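Local coordinates for protein 4-aminobutyrate transaminase (Acinetobacter baumannii, PDB 6WOP) that probably transfers the amino group of 4-aminobutyrate to 2-oxoglutarate as a class-III aminotransferase that works with pyridoxal 5'-phosphate, at residues D288-P292 against G293-G297; K177-S180 against V181-I185. All coordinates share one frame; numbering follows the deposited sequence.

Contact 1 of 2, residues D288-P292 against G293-G297; sequences DAPNP and GGLGG
A type II beta turn running from Asn291 to Gly294 reverses the chain here, with Pro292 and Gly293 at its two corners, a classic pairing for this turn. The amide of Gly294 donates to the carbonyl oxygen of Asn291 (N to O 2.8 Å), closing the turn with an N-H...O angle of 148°. Gly293 N also comes within 3.2 Å of Asn291 O, but its poor angle leaves the bond to Gly294. Gly293 holds the positive phi (99°) of the second corner, a position usually taken by glycine in type II turns, and the chain returns through Gly294.

Flanking the turn in sequence, Pro290 and Leu295 meet through apolar side chains: CB of the Pro290 ring lies 4.1 Å from Leu295 CG, the branch point of the leucine side chain. With chi1 at -63°, this CG stands beside its own backbone N, and there it meets the proline ring. Both residues are buried. Arg18 and Asp159 of the second subunit hydrogen-bond to the backbone of Asp288, Ala289 and Asn291. The loop lies between helix 284-287 and helix 303-318; the carboxylate of Asp288 forms a salt bridge with Lys105 of strand 104-109, while Pro290 and Leu295 rest on Cys125 and Asn118 of helix 112-127.

Contact 2 of 2, residues K177-S180 against V181-I185; sequences KGIS and VDAAI
Ser180 and Ala183 meet at the start of helix 181-194, where the serine is the N-cap and reaches its hydroxyl forward to the first turn. The OG sits between the backbone N and the carbonyl carbon of its own residue (chi1 63°), and from there it accepts from Ala183 N at 3.0 Å, with an N-H...O angle of 159°. The serine thus gives a first-turn amide a side-chain acceptor, as an N-cap does.

The methyl of Ala183 points back toward the cap and lies 3.6 Å from the same OG, while Asp182 brings its CB alongside the hydroxyl and carries its carboxylate away, to a salt bridge with Arg225. Ile179, just ahead of the cap, lays its CG2 branch loosely against Ala183 CB at 4.4 Å. Val181 turns from the cap to pack on Glu221 and Arg225 of helix 220-233, and Ala184 packs on Phe222 of that helix. Farther back, the backbone at Gly178 and Ile179 fits a G1 beta bulge. The main chain of the cap begins the i to i+4 bonding of the helix: Ala184 N donates to Ser180 O at 2.9 Å, with an N-H...O angle of 160°.

In the fold
Contact 2 comes first along the chain, where the loop after strand 167-170 enters helix 181-194; contact 1 follows about a hundred residues later, between helix 284-287 and helix 303-318. Their centres are 38 Å apart and their nearest atoms about 25 Å, so they do not touch. Both follow strands of the same mixed seven-stranded sheet: contact 2 comes after 167-170, an outermost strand, and contact 1 after helix 284-287 and strand 278-283, which lies next to the other outermost strand, 104-109. The surroundings differ. Contact 1 is bound into the interface with the second subunit, whereas no other chain of the assembly touches contact 2, which packs within its own subunit.

Contact 1 of 2, residues D288-P292 against G293-G297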
loop_
_atom_site.group_PDB
_atom_site.type_symbol
_atom_site.label_atom_id
_atom_site.label_comp_id
_atom_site.label_asym_id
_atom_site.label_seq_id
_atom_site.Cartn_x
_atom_site.Cartn_y
_atom_site.Cartn_z
ATOM N N ASP A 288 -14.618 -6.142 21.753
ATOM C CA ASP A 288 -15.825 -5.379 21.465
ATOM C C ASP A 288 -15.565 -4.143 20.598
ATOM O O ASP A 288 -16.499 -3.364 20.383
ATOM C CB ASP A 288 -16.507 -4.900 22.761
ATOM C CG ASP A 288 -17.474 -5.933 23.294
ATOM O OD1 ASP A 288 -17.999 -6.723 22.477
ATOM O OD2 ASP A 288 -17.687 -5.969 24.524
ATOM N N ALA A 289 -14.336 -3.938 20.136
ATOM C CA ALA A 289 -14.068 -2.700 19.414
ATOM C C ALA A 289 -14.828 -2.654 18.106
ATOM O O ALA A 289 -15.481 -1.618 17.844
ATOM C CB ALA A 289 -12.554 -2.514 19.217
ATOM N N PRO A 290 -14.762 -3.659 17.217
ATOM C CA PRO A 290 -15.498 -3.537 15.944
ATOM C C PRO A 290 -16.992 -3.385 16.171
ATOM O O PRO A 290 -17.552 -3.950 17.116
ATOM C CB PRO A 290 -15.195 -4.845 15.212
ATOM C CG PRO A 290 -13.809 -5.278 15.742
ATOM C CD PRO A 290 -13.900 -4.868 17.238
ATOM N N ASN A 291 -17.634 -2.598 15.306
ATOM C CA ASN A 291 -19.064 -2.388 15.398
ATOM C C ASN A 291 -19.848 -3.564 14.807
ATOM O O ASN A 291 -19.314 -4.371 14.030
ATOM C CB ASN A 291 -19.433 -1.101 14.670
ATOM C CG ASN A 291 -18.947 0.123 15.391
ATOM O OD1 ASN A 291 -19.536 0.533 16.392
ATOM N ND2 ASN A 291 -17.878 0.747 14.872
ATOM N N PRO A 292 -21.092 -3.740 15.230
ATOM C CA PRO A 292 -21.873 -4.871 14.734
ATOM C C PRO A 292 -21.945 -4.829 13.213
ATOM O O PRO A 292 -22.174 -3.776 12.609
ATOM C CB PRO A 292 -23.254 -4.643 15.350
ATOM C CG PRO A 292 -23.041 -3.789 16.517
ATOM C CD PRO A 292 -21.859 -2.901 16.178
ATOM N N GLY A 293 -21.742 -5.977 12.605
ATOM C CA GLY A 293 -21.614 -6.101 11.174
ATOM C C GLY A 293 -20.175 -6.180 10.737
ATOM O O GLY A 293 -19.898 -6.628 9.623
ATOM N N GLY A 294 -19.257 -5.754 11.608
ATOM C CA GLY A 294 -17.843 -5.670 11.288
ATOM C C GLY A 294 -17.103 -6.973 11.305
ATOM O O GLY A 294 -15.995 -7.041 10.762
ATOM N N LEU A 295 -17.667 -8.012 11.928
ATOM C CA LEU A 295 -17.037 -9.306 12.018
ATOM C C LEU A 295 -18.057 -10.355 11.579
ATOM O O LEU A 295 -19.251 -10.197 11.813
ATOM C CB LEU A 295 -16.612 -9.636 13.457
ATOM C CG LEU A 295 -15.565 -8.763 14.141
ATOM C CD1 LEU A 295 -15.342 -9.209 15.626
ATOM C CD2 LEU A 295 -14.271 -8.833 13.322
ATOM N N GLY A 296 -17.589 -11.416 10.969
ATOM C CA GLY A 296 -18.592 -12.452 10.711
ATOM C C GLY A 296 -18.069 -13.410 9.666
ATOM O O GLY A 296 -16.869 -13.533 9.478
ATOM N N GLY A 297 -19.004 -14.012 8.925
ATOM C CA GLY A 297 -18.540 -14.994 7.956
ATOM C C GLY A 297 -19.498 -16.166 7.794
ATOM O O GLY A 297 -20.057 -16.644 8.779
#

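Contact 2 of 2, residues K177-S180 against V181-I185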
loop_
_atom_site.group_PDB
_atom_site.type_symbol
_atom_site.label_atom_id
_atom_site.label_comp_id
_atom_site.label_asym_id
_atom_site.label_seq_id
_atom_site.Cartn_x
_atom_site.Cartn_y
_atom_site.Cartn_z
ATOM N N LYS A 177 20.947 -20.207 18.076
ATOM C CA LYS A 177 21.413 -19.788 16.770
ATOM C C LYS A 177 22.023 -18.412 16.854
ATOM O O LYS A 177 22.159 -17.746 15.837
ATOM C CB LYS A 177 20.282 -19.792 15.736
ATOM C CG LYS A 177 19.675 -21.156 15.448
ATOM C CD LYS A 177 19.753 -21.526 13.980
ATOM C CE LYS A 177 18.445 -22.102 13.467
ATOM N NZ LYS A 177 17.961 -23.331 14.274
ATOM N N GLY A 178 22.371 -17.975 18.054
ATOM C CA GLY A 178 23.059 -16.715 18.187
ATOM C C GLY A 178 22.185 -15.508 17.951
ATOM O O GLY A 178 22.694 -14.458 17.553
ATOM N N ILE A 179 20.873 -15.626 18.147
ATOM C CA ILE A 179 20.003 -14.462 18.183
ATOM C C ILE A 179 19.473 -14.351 19.612
ATOM O O ILE A 179 18.502 -15.006 19.990
ATOM C CB ILE A 179 18.878 -14.546 17.156
ATOM C CG1 ILE A 179 19.481 -14.667 15.749
ATOM C CG2 ILE A 179 17.935 -13.343 17.249
ATOM C CD1 ILE A 179 18.541 -15.238 14.715
ATOM N N SER A 180 20.137 -13.536 20.428
ATOM C CA SER A 180 19.784 -13.405 21.830
ATOM C C SER A 180 18.450 -12.677 21.991
ATOM O O SER A 180 17.915 -12.065 21.056
ATOM C CB SER A 180 20.883 -12.660 22.572
ATOM O OG SER A 180 21.001 -11.343 22.045
ATOM N N VAL A 181 17.898 -12.764 23.198
ATOM C CA VAL A 181 16.723 -11.947 23.509
ATOM C C VAL A 181 17.037 -10.467 23.297
ATOM O O VAL A 181 16.250 -9.737 22.683
ATOM C CB VAL A 181 16.263 -12.229 24.942
ATOM C CG1 VAL A 181 15.154 -11.280 25.354
ATOM C CG2 VAL A 181 15.808 -13.722 25.035
ATOM N N ASP A 182 18.226 -10.014 23.742
ATOM C CA ASP A 182 18.611 -8.618 23.468
ATOM C C ASP A 182 18.537 -8.293 21.989
ATOM O O ASP A 182 18.016 -7.232 21.594
ATOM C CB ASP A 182 20.021 -8.373 23.956
ATOM C CG ASP A 182 20.097 -8.079 25.430
ATOM O OD1 ASP A 182 19.064 -7.848 26.056
ATOM O OD2 ASP A 182 21.217 -8.053 25.954
ATOM N N ALA A 183 19.117 -9.162 21.141
ATOM C CA ALA A 183 19.124 -8.854 19.706
ATOM C C ALA A 183 17.726 -8.816 19.147
ATOM O O ALA A 183 17.435 -8.023 18.233
ATOM C CB ALA A 183 19.949 -9.878 18.943
ATOM N N ALA A 184 16.854 -9.731 19.605
ATOM C CA ALA A 184 15.481 -9.737 19.108
ATOM C C ALA A 184 14.741 -8.475 19.535
ATOM O O ALA A 184 14.002 -7.858 18.749
ATOM C CB ALA A 184 14.772 -11.031 19.622
ATOM N N ILE A 185 14.890 -8.081 20.794
ATOM C CA ILE A 185 14.214 -6.877 21.239
ATOM C C ILE A 185 14.768 -5.678 20.483
ATOM O O ILE A 185 14.022 -4.817 19.999
ATOM C CB ILE A 185 14.381 -6.720 22.770
ATOM C CG1 ILE A 185 13.496 -7.727 23.536
ATOM C CG2 ILE A 185 14.010 -5.288 23.251
ATOM C CD1 ILE A 185 12.049 -7.465 23.423
#